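Local coordinates for SusD superfamily protein (PDB 3MCX) that is of unknown function but, as a SusD-family protein of the outer membrane, probably helps a gut Bacteroides capture glycans, at residues 251-262 against 348-359; 332-340 against 411-419. All coordinates share one frame; numbering follows the deposited sequence. Where two conformers were deposited one is given.

Interaction 1 (251-262 against 348-359)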
loop_
_atom_site.group_PDB
_atom_site.type_symbol
_atom_site.label_atom_id
_atom_site.label_comp_id
_atom_site.label_asym_id
_atom_site.label_seq_id
_atom_site.Cartn_x
_atom_site.Cartn_y
_atom_site.Cartn_z
ATOM N N ASP A 251 -7.032 -15.407 7.606
ATOM C CA ASP A 251 -6.772 -14.270 8.500
ATOM C C ASP A 251 -5.453 -14.413 9.269
ATOM O O ASP A 251 -5.144 -15.493 9.787
ATOM C CB ASP A 251 -7.889 -14.158 9.545
ATOM C CG ASP A 251 -9.205 -13.639 8.985
ATOM O OD1 ASP A 251 -9.330 -13.381 7.774
ATOM O OD2 ASP A 251 -10.112 -13.483 9.815
ATOM N N PHE A 252 -4.717 -13.317 9.398
ATOM C CA PHE A 252 -3.615 -13.191 10.368
ATOM C C PHE A 252 -2.591 -14.334 10.313
ATOM O O PHE A 252 -2.257 -14.934 11.315
ATOM C CB PHE A 252 -4.181 -13.019 11.784
ATOM C CG PHE A 252 -5.208 -11.916 11.879
ATOM C CD1 PHE A 252 -4.872 -10.621 11.603
ATOM C CD2 PHE A 252 -6.508 -12.210 12.223
ATOM C CE1 PHE A 252 -5.817 -9.624 11.665
ATOM C CE2 PHE A 252 -7.451 -11.199 12.311
ATOM C CZ PHE A 252 -7.095 -9.927 12.031
ATOM N N GLN A 253 -2.085 -14.579 9.111
ATOM C CA GLN A 253 -1.068 -15.602 8.884
ATOM C C GLN A 253 0.292 -15.046 9.313
ATOM O O GLN A 253 0.416 -13.878 9.634
ATOM C CB GLN A 253 -1.124 -16.070 7.425
ATOM C CG GLN A 253 -2.473 -16.731 7.093
ATOM C CD GLN A 253 -2.720 -17.991 7.926
ATOM O OE1 GLN A 253 -2.066 -19.008 7.715
ATOM N NE2 GLN A 253 -3.641 -17.923 8.918
ATOM N N SER A 254 1.295 -15.915 9.328
ATOM C CA SER A 254 2.528 -15.671 10.066
ATOM C C SER A 254 3.385 -14.501 9.591
ATOM O O SER A 254 4.221 -14.034 10.360
ATOM C CB SER A 254 3.385 -16.944 10.117
ATOM O OG SER A 254 3.915 -17.265 8.840
ATOM N N GLU A 255 3.201 -14.028 8.366
ATOM C CA GLU A 255 3.957 -12.874 7.924
ATOM C C GLU A 255 3.254 -11.562 8.231
ATOM O O GLU A 255 3.870 -10.504 8.161
ATOM C CB GLU A 255 4.211 -12.918 6.413
ATOM C CG GLU A 255 5.203 -13.973 5.933
ATOM C CD GLU A 255 5.795 -13.659 4.547
ATOM O OE1 GLU A 255 5.662 -12.504 4.034
ATOM O OE2 GLU A 255 6.402 -14.594 3.985
ATOM N N SER A 256 1.950 -11.604 8.509
ATOM C CA SER A 256 1.150 -10.381 8.603
ATOM C C SER A 256 1.519 -9.553 9.820
ATOM O O SER A 256 1.426 -10.064 10.947
ATOM C CB SER A 256 -0.328 -10.755 8.703
ATOM O OG SER A 256 -1.097 -9.576 8.747
ATOM N N LEU A 257 1.944 -8.308 9.611
ATOM C CA LEU A 257 2.354 -7.457 10.729
ATOM C C LEU A 257 1.246 -6.491 11.152
ATOM O O LEU A 257 1.095 -6.201 12.334
ATOM C CB LEU A 257 3.628 -6.712 10.374
ATOM C CG LEU A 257 4.874 -7.580 10.206
ATOM C CD1 LEU A 257 5.904 -6.851 9.346
ATOM C CD2 LEU A 257 5.491 -7.900 11.545
ATOM N N PHE A 258 0.498 -5.978 10.190
ATOM C CA PHE A 258 -0.698 -5.158 10.456
ATOM C C PHE A 258 -1.699 -5.503 9.372
ATOM O O PHE A 258 -1.411 -5.402 8.200
ATOM C CB PHE A 258 -0.338 -3.682 10.467
ATOM C CG PHE A 258 -1.518 -2.717 10.561
ATOM C CD1 PHE A 258 -2.637 -2.998 11.334
ATOM C CD2 PHE A 258 -1.461 -1.509 9.901
ATOM C CE1 PHE A 258 -3.697 -2.077 11.407
ATOM C CE2 PHE A 258 -2.540 -0.581 9.994
ATOM C CZ PHE A 258 -3.642 -0.897 10.719
ATOM N N GLU A 259 -2.886 -5.924 9.811
ATOM C CA GLU A 259 -3.933 -6.387 8.906
ATOM C C GLU A 259 -5.282 -6.013 9.510
ATOM O O GLU A 259 -5.534 -6.279 10.681
ATOM C CB GLU A 259 -3.787 -7.896 8.735
ATOM C CG GLU A 259 -4.896 -8.609 7.996
ATOM C CD GLU A 259 -4.566 -10.101 7.901
ATOM O OE1 GLU A 259 -3.380 -10.429 7.637
ATOM O OE2 GLU A 259 -5.437 -10.956 8.125
ATOM N N LEU A 260 -6.136 -5.393 8.697
ATOM C CA LEU A 260 -7.460 -4.958 9.146
ATOM C C LEU A 260 -8.447 -6.096 8.985
ATOM O O LEU A 260 -8.506 -6.747 7.953
ATOM C CB LEU A 260 -7.918 -3.721 8.377
ATOM C CG LEU A 260 -7.008 -2.511 8.549
ATOM C CD1 LEU A 260 -7.289 -1.490 7.452
ATOM C CD2 LEU A 260 -7.185 -1.911 9.956
ATOM N N TYR A 261 -9.231 -6.323 10.035
ATOM C CA TYR A 261 -10.194 -7.423 10.098
ATOM C C TYR A 261 -11.473 -7.036 9.378
ATOM O O TYR A 261 -12.065 -5.964 9.660
ATOM C CB TYR A 261 -10.494 -7.733 11.553
ATOM C CG TYR A 261 -11.437 -8.880 11.789
ATOM C CD1 TYR A 261 -11.156 -10.144 11.312
ATOM C CD2 TYR A 261 -12.633 -8.705 12.505
ATOM C CE1 TYR A 261 -12.025 -11.193 11.538
ATOM C CE2 TYR A 261 -13.502 -9.759 12.749
ATOM C CZ TYR A 261 -13.192 -11.004 12.265
ATOM O OH TYR A 261 -14.058 -12.056 12.511
ATOM N N ILE A 262 -11.914 -7.923 8.483
ATOM C CA ILE A 262 -13.108 -7.764 7.675
ATOM C C ILE A 262 -14.009 -8.967 7.847
ATOM O O ILE A 262 -13.564 -10.124 7.838
ATOM C CB ILE A 262 -12.738 -7.672 6.171
ATOM C CG1 ILE A 262 -11.810 -6.476 5.882
ATOM C CG2 ILE A 262 -13.987 -7.696 5.257
ATOM C CD1 ILE A 262 -12.455 -5.117 6.108
ATOM N N THR A 348 -14.936 -10.942 1.992
ATOM C CA THR A 348 -14.556 -11.290 3.354
ATOM C C THR A 348 -13.056 -11.270 3.645
ATOM O O THR A 348 -12.661 -11.499 4.795
ATOM C CB THR A 348 -15.089 -12.695 3.742
ATOM O OG1 THR A 348 -14.394 -13.702 2.968
ATOM C CG2 THR A 348 -16.612 -12.770 3.558
ATOM N N ASN A 349 -12.228 -11.059 2.629
ATOM C CA ASN A 349 -10.783 -11.064 2.788
ATOM C C ASN A 349 -10.374 -9.934 3.717
ATOM O O ASN A 349 -10.802 -8.772 3.557
ATOM C CB ASN A 349 -10.067 -10.924 1.436
ATOM C CG ASN A 349 -8.774 -11.717 1.355
ATOM O OD1 ASN A 349 -8.762 -12.796 0.753
ATOM N ND2 ASN A 349 -7.684 -11.208 1.976
ATOM N N ASN A 350 -9.497 -10.246 4.659
ATOM C CA ASN A 350 -8.848 -9.193 5.442
ATOM C C ASN A 350 -7.954 -8.327 4.552
ATOM O O ASN A 350 -7.641 -8.680 3.407
ATOM C CB ASN A 350 -8.018 -9.788 6.570
ATOM C CG ASN A 350 -8.833 -10.141 7.788
ATOM O OD1 ASN A 350 -10.076 -10.057 7.804
ATOM N ND2 ASN A 350 -8.133 -10.624 8.824
ATOM N N ILE A 351 -7.533 -7.191 5.082
ATOM C CA ILE A 351 -6.673 -6.252 4.380
ATOM C C ILE A 351 -5.305 -6.213 5.068
ATOM O O ILE A 351 -5.110 -5.516 6.086
ATOM C CB ILE A 351 -7.253 -4.818 4.349
ATOM C CG1 ILE A 351 -8.744 -4.800 3.940
ATOM C CG2 ILE A 351 -6.429 -4.008 3.375
ATOM C CD1 ILE A 351 -9.312 -3.356 3.861
ATOM N N CYS A 352 -4.336 -6.927 4.503
ATOM C CA CYS A 352 -2.996 -6.897 5.051
ATOM C C CYS A 352 -2.320 -5.619 4.582
ATOM O O CYS A 352 -2.236 -5.339 3.363
ATOM C CB CYS A 352 -2.217 -8.117 4.575
ATOM S SG CYS A 352 -0.529 -8.134 5.231
ATOM N N ILE A 353 -1.936 -4.784 5.548
ATOM C CA ILE A 353 -1.316 -3.500 5.282
ATOM C C ILE A 353 0.190 -3.623 5.084
ATOM O O ILE A 353 0.745 -2.986 4.199
ATOM C CB ILE A 353 -1.647 -2.499 6.421
ATOM C CG1 ILE A 353 -3.149 -2.369 6.645
ATOM C CG2 ILE A 353 -0.974 -1.105 6.159
ATOM C CD1 ILE A 353 -3.951 -1.884 5.445
ATOM N N ILE A 354 0.855 -4.447 5.897
ATOM C CA ILE A 354 2.279 -4.716 5.704
ATOM C C ILE A 354 2.607 -6.093 6.276
ATOM O O ILE A 354 2.063 -6.505 7.296
ATOM C CB ILE A 354 3.170 -3.580 6.299
ATOM C CG1 ILE A 354 4.643 -3.775 5.953
ATOM C CG2 ILE A 354 2.959 -3.459 7.800
ATOM C CD1 ILE A 354 5.466 -2.474 6.023
ATOM N N ARG A 355 3.472 -6.817 5.580
ATOM C CA ARG A 355 3.886 -8.140 6.013
ATOM C C ARG A 355 5.405 -8.338 5.912
ATOM O O ARG A 355 6.141 -7.548 5.317
ATOM C CB ARG A 355 3.131 -9.227 5.258
ATOM C CG ARG A 355 3.425 -9.316 3.808
ATOM C CD ARG A 355 2.580 -10.420 3.169
ATOM N NE ARG A 355 2.717 -10.450 1.708
ATOM C CZ ARG A 355 3.593 -11.164 0.986
ATOM N NH1 ARG A 355 4.377 -12.091 1.530
ATOM N NH2 ARG A 355 3.628 -11.007 -0.323
ATOM N N LEU A 356 5.855 -9.410 6.542
ATOM C CA LEU A 356 7.266 -9.611 6.769
ATOM C C LEU A 356 8.076 -9.661 5.463
ATOM O O LEU A 356 9.212 -9.203 5.456
ATOM C CB LEU A 356 7.465 -10.873 7.602
ATOM C CG LEU A 356 8.817 -11.100 8.262
ATOM C CD1 LEU A 356 9.197 -9.921 9.191
ATOM C CD2 LEU A 356 8.880 -12.445 8.991
ATOM N N SER A 357 7.556 -10.260 4.386
ATOM C CA SER A 357 8.350 -10.316 3.141
ATOM C C SER A 357 8.763 -8.905 2.686
ATOM O O SER A 357 9.897 -8.717 2.195
ATOM C CB SER A 357 7.610 -11.001 1.985
ATOM O OG SER A 357 7.562 -12.408 2.134
ATOM N N GLU A 358 7.869 -7.919 2.845
ATOM C CA GLU A 358 8.208 -6.556 2.421
ATOM C C GLU A 358 9.357 -6.034 3.265
ATOM O O GLU A 358 10.227 -5.325 2.761
ATOM C CB GLU A 358 7.020 -5.592 2.506
ATOM C CG GLU A 358 7.409 -4.183 2.123
ATOM C CD GLU A 358 6.313 -3.160 2.298
ATOM O OE1 GLU A 358 5.144 -3.558 2.351
ATOM O OE2 GLU A 358 6.624 -1.958 2.409
ATOM N N VAL A 359 9.334 -6.369 4.543
ATOM C CA VAL A 359 10.350 -5.888 5.481
ATOM C C VAL A 359 11.729 -6.440 5.084
ATOM O O VAL A 359 12.712 -5.709 5.070
ATOM C CB VAL A 359 9.997 -6.238 6.953
ATOM C CG1 VAL A 359 11.122 -5.823 7.879
ATOM C CG2 VAL A 359 8.679 -5.577 7.373
HETATM O O HOH W 1 -8.742 -12.958 5.266
#
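E255 OE1 forms a salt bridge with R355 NH1 at 2.8 Å and accepts two more bonds, from S357 OG at 2.7 Å and from the S357 amide. The hydroxyl arrives on the syn side, NH1 and the amide from above the carboxylate plane. The backbone O of E255 takes the L356 amide, so E255 supplies acceptors to the first two amides of helix 356-370, directly after the N-cap residue R355. OE2 pairs with R388 in a salt bridge and accepts the amide of Y239. Cutting this side chain back to an alanine would probably leave the S357 amide and hydroxyl without their acceptor and cost R355 and R388 an acidic partner.

At the other end the N350 amide is held through both its atoms. N350 ND2 gives a nearly straight bond to the anti lone pair of E259 OE2 (2.8 Å, 161°), an oxygen that also takes the F252 amide, and N350 OD1 receives I262 N at 2.9 Å. The extended E259 chain, its CG anti to the backbone N (chi1 171°), carries OE2 there. ND2 lies over one face of the F252 ring. The D251 carboxylate stacks on the N350 amide, planes 16° apart, while D251 OD1 forms a salt bridge with K341.

Between these ends run two antiparallel strands with two classic bulges: L257 and F258 share I354, and I353 and I354 share F258. I353 CG1 sits over the F258 ring, 4.1 Å from its centroid. L257 CD1 reaches V359 CG2 at 3.6 Å.

L257, F258 and I354 lean on helix 201-214, L260, I262 and I351 on helix 21-36, and L356 and V359 on helix 218-231, wedging this two-stranded pair among helices of the TPR-clan fold.

Interaction 2 (332-340 against 411-419)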
loop_
_atom_site.group_PDB
_atom_site.type_symbol
_atom_site.label_atom_id
_atom_site.label_comp_id
_atom_site.label_asym_id
_atom_site.label_seq_id
_atom_site.Cartn_x
_atom_site.Cartn_y
_atom_site.Cartn_z
ATOM N N LYS A 332 -3.238 -16.480 -17.899
ATOM C CA LYS A 332 -3.445 -16.532 -16.465
ATOM C C LYS A 332 -3.378 -15.139 -15.837
ATOM O O LYS A 332 -2.490 -14.830 -15.035
ATOM C CB LYS A 332 -2.463 -17.516 -15.840
ATOM C CG LYS A 332 -2.670 -18.912 -16.299
ATOM C CD LYS A 332 -1.720 -19.894 -15.601
ATOM C CE LYS A 332 -1.924 -21.322 -16.106
ATOM N NZ LYS A 332 -1.172 -22.254 -15.188
ATOM N N VAL A 333 -4.354 -14.302 -16.202
ATOM C CA VAL A 333 -4.308 -12.891 -15.853
ATOM C C VAL A 333 -5.113 -12.519 -14.609
ATOM O O VAL A 333 -5.141 -11.360 -14.245
ATOM C CB VAL A 333 -4.773 -12.022 -17.044
ATOM C CG1 VAL A 333 -3.845 -12.263 -18.255
ATOM C CG2 VAL A 333 -6.285 -12.255 -17.404
ATOM N N TYR A 334 -5.680 -13.495 -13.893
ATOM C CA TYR A 334 -6.410 -13.171 -12.667
ATOM C C TYR A 334 -5.514 -13.446 -11.463
ATOM O O TYR A 334 -4.922 -14.527 -11.378
ATOM C CB TYR A 334 -7.716 -13.983 -12.579
ATOM C CG TYR A 334 -8.697 -13.557 -13.650
ATOM C CD1 TYR A 334 -8.586 -14.023 -14.908
ATOM C CD2 TYR A 334 -9.727 -12.637 -13.387
ATOM C CE1 TYR A 334 -9.431 -13.622 -15.918
ATOM C CE2 TYR A 334 -10.591 -12.221 -14.406
ATOM C CZ TYR A 334 -10.467 -12.750 -15.650
ATOM O OH TYR A 334 -11.323 -12.395 -16.687
ATOM N N LEU A 335 -5.348 -12.449 -10.600
ATOM C CA LEU A 335 -4.537 -12.572 -9.399
ATOM C C LEU A 335 -5.391 -13.157 -8.292
ATOM O O LEU A 335 -6.456 -12.590 -8.001
ATOM C CB LEU A 335 -4.020 -11.183 -9.000
ATOM C CG LEU A 335 -3.104 -11.155 -7.774
ATOM C CD1 LEU A 335 -1.848 -11.951 -8.042
ATOM C CD2 LEU A 335 -2.816 -9.710 -7.310
ATOM N N ALA A 336 -4.941 -14.225 -7.647
ATOM C CA ALA A 336 -5.754 -14.962 -6.659
ATOM C C ALA A 336 -5.292 -14.729 -5.203
ATOM O O ALA A 336 -5.504 -15.576 -4.353
ATOM C CB ALA A 336 -5.767 -16.458 -6.993
ATOM N N LYS A 337 -4.652 -13.607 -4.920
ATOM C CA LYS A 337 -4.185 -13.309 -3.573
ATOM C C LYS A 337 -5.298 -13.052 -2.548
ATOM O O LYS A 337 -5.060 -13.229 -1.377
ATOM C CB LYS A 337 -3.242 -12.109 -3.546
ATOM C CG LYS A 337 -1.847 -12.449 -3.893
ATOM C CD LYS A 337 -0.909 -11.286 -3.595
ATOM C CE LYS A 337 0.492 -11.759 -3.865
ATOM N NZ LYS A 337 1.502 -10.702 -3.786
ATOM N N PHE A 338 -6.482 -12.613 -2.985
ATOM C CA PHE A 338 -7.525 -12.174 -2.046
ATOM C C PHE A 338 -8.843 -12.900 -2.315
ATOM O O PHE A 338 -9.867 -12.292 -2.653
ATOM C CB PHE A 338 -7.687 -10.648 -2.155
ATOM C CG PHE A 338 -6.378 -9.916 -2.177
ATOM C CD1 PHE A 338 -5.490 -10.040 -1.118
ATOM C CD2 PHE A 338 -5.979 -9.175 -3.306
ATOM C CE1 PHE A 338 -4.227 -9.385 -1.150
ATOM C CE2 PHE A 338 -4.716 -8.522 -3.339
ATOM C CZ PHE A 338 -3.848 -8.645 -2.248
ATOM N N PRO A 339 -8.865 -14.235 -2.118
ATOM C CA PRO A 339 -10.057 -15.017 -2.491
ATOM C C PRO A 339 -11.148 -15.033 -1.408
ATOM O O PRO A 339 -12.211 -15.625 -1.621
ATOM C CB PRO A 339 -9.478 -16.394 -2.660
ATOM C CG PRO A 339 -8.418 -16.461 -1.542
ATOM C CD PRO A 339 -7.789 -15.107 -1.599
ATOM N N GLY A 340 -10.885 -14.424 -0.243
ATOM C CA GLY A 340 -11.828 -14.478 0.877
ATOM C C GLY A 340 -11.510 -15.610 1.834
ATOM O O GLY A 340 -10.746 -16.528 1.503
ATOM N N ARG A 411 8.547 -7.109 -7.368
ATOM C CA ARG A 411 7.409 -7.174 -8.293
ATOM C C ARG A 411 6.721 -8.547 -8.185
ATOM O O ARG A 411 5.485 -8.637 -8.180
ATOM C CB ARG A 411 7.836 -6.884 -9.734
ATOM C CG ARG A 411 8.080 -5.382 -9.941
ATOM C CD ARG A 411 8.789 -5.168 -11.246
ATOM N NE ARG A 411 7.967 -5.548 -12.390
ATOM C CZ ARG A 411 8.431 -5.701 -13.628
ATOM N NH1 ARG A 411 9.733 -5.520 -13.904
ATOM N NH2 ARG A 411 7.596 -6.043 -14.617
ATOM N N LYS A 412 7.514 -9.605 -8.104
ATOM C CA LYS A 412 6.954 -10.956 -8.002
ATOM C C LYS A 412 6.238 -11.144 -6.636
ATOM O O LYS A 412 5.156 -11.700 -6.566
ATOM C CB LYS A 412 8.033 -12.016 -8.142
ATOM C CG LYS A 412 8.673 -12.100 -9.529
ATOM C CD LYS A 412 9.825 -13.083 -9.556
ATOM C CE LYS A 412 10.624 -13.002 -10.841
ATOM N NZ LYS A 412 11.618 -14.119 -10.954
ATOM N N GLU A 413 6.851 -10.682 -5.557
ATOM C CA GLU A 413 6.385 -10.951 -4.215
ATOM C C GLU A 413 5.204 -10.089 -3.819
ATOM O O GLU A 413 4.310 -10.557 -3.130
ATOM C CB GLU A 413 7.527 -10.751 -3.196
ATOM C CG GLU A 413 7.151 -11.169 -1.768
ATOM C CD GLU A 413 6.680 -12.624 -1.696
ATOM O OE1 GLU A 413 7.314 -13.471 -2.357
ATOM O OE2 GLU A 413 5.690 -12.932 -0.974
ATOM N N LEU A 414 5.210 -8.827 -4.228
ATOM C CA LEU A 414 4.288 -7.826 -3.681
ATOM C C LEU A 414 3.212 -7.379 -4.664
ATOM O O LEU A 414 2.470 -6.444 -4.400
ATOM C CB LEU A 414 5.083 -6.611 -3.187
ATOM C CG LEU A 414 6.114 -6.930 -2.082
ATOM C CD1 LEU A 414 6.948 -5.708 -1.722
ATOM C CD2 LEU A 414 5.404 -7.477 -0.839
ATOM N N VAL A 415 3.106 -8.092 -5.784
ATOM C CA VAL A 415 2.050 -7.799 -6.756
ATOM C C VAL A 415 0.686 -7.780 -6.055
ATOM O O VAL A 415 0.361 -8.665 -5.292
ATOM C CB VAL A 415 2.052 -8.826 -7.926
ATOM C CG1 VAL A 415 1.742 -10.270 -7.446
ATOM C CG2 VAL A 415 1.076 -8.374 -9.026
ATOM N N GLY A 416 -0.094 -6.741 -6.279
ATOM C CA GLY A 416 -1.428 -6.668 -5.672
ATOM C C GLY A 416 -1.468 -6.044 -4.287
ATOM O O GLY A 416 -2.541 -5.835 -3.743
ATOM N N GLU A 417 -0.318 -5.679 -3.738
ATOM C CA GLU A 417 -0.225 -5.199 -2.365
ATOM C C GLU A 417 0.109 -3.702 -2.235
ATOM O O GLU A 417 0.379 -3.200 -1.125
ATOM C CB GLU A 417 0.709 -6.115 -1.554
ATOM C CG GLU A 417 0.144 -7.531 -1.442
ATOM C CD GLU A 417 1.082 -8.491 -0.739
ATOM O OE1 GLU A 417 1.118 -8.499 0.503
ATOM O OE2 GLU A 417 1.803 -9.193 -1.450
ATOM N N GLY A 418 -0.018 -2.991 -3.338
ATOM C CA GLY A 418 -0.086 -1.538 -3.294
ATOM C C GLY A 418 1.206 -0.763 -3.241
ATOM O O GLY A 418 1.161 0.438 -3.055
ATOM N N GLU A 419 2.357 -1.416 -3.453
ATOM C CA GLU A 419 3.654 -0.752 -3.270
ATOM C C GLU A 419 4.526 -0.645 -4.515
ATOM O O GLU A 419 5.409 0.205 -4.549
ATOM C CB GLU A 419 4.478 -1.420 -2.183
ATOM C CG GLU A 419 3.920 -1.217 -0.798
ATOM C CD GLU A 419 3.894 0.210 -0.388
ATOM O OE1 GLU A 419 4.906 0.915 -0.635
ATOM O OE2 GLU A 419 2.872 0.684 0.129
#
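L335 lays its methyls against the turn at 414-417, with CD2 against the CA of G416 at 3.7 Å and CD1 beside CG1 of V415 at 4.0 Å. Its CG stands opposite the backbone N (chi1 -178°), which sends both methyls across to the turn. The L335 and V415 side chains slide past each other in opposite directions.

The polar grip comes from K337. Its chain is fully extended beyond CG and delivers NZ to three acceptors, as many as an ammonium group has hydrogens. V415 O is 2.8 Å from K337 NZ and is met in the carbonyl plane, on a lone pair. E413 O receives K337 NZ from above its carbonyl plane at 2.9 Å. E417 OE2 completes the set with a salt bridge to K337 NZ of 2.8 Å, approached from its anti side, the two side chains crossing at about a right angle. The carbonyls near the C-terminal end of helix 403-414 probably make this a favourable place for a lysine charge.

The turn is of type II, closed by E417 N to L414 O, with G416 at its third position. A beta carbon on G416 would clash with L335 CD2 and, at these backbone angles, with V415 O too, which accounts for the glycine. F338 comes at the same residue with its ring edge, F338 CZ lying 3.4 Å from G416 O. One face of that ring is covered by K337 CB, and W46 meets it edge-to-face.

Around the contact, D50 of helix 44-51 takes the amides of G416 and G418, K412 and V415 pack on helix 295-301, and strand 334-335 pairs antiparallel with strand 313-314.

Interactions 1 and 2 lie with their centres about 13 Å apart and touch directly, their segments alternating along the chain. R355 joins the two: besides its partner in interaction 1, its NE forms a salt bridge with OE1 of E417 at 2.8 Å, and its NH2 pairs with E413. R388 adds a second link, pairing with both E255 and E413. N349 OD1 probably accepts a hydrogen bond from G340 N at 2.9 Å. Neither contact binds metal itself. The S357 side chain lies about 8 Å from that of D383, which binds zinc in this protein though no ion sits on it here, and the L356 side chain about 10 Å from a bound zinc ion.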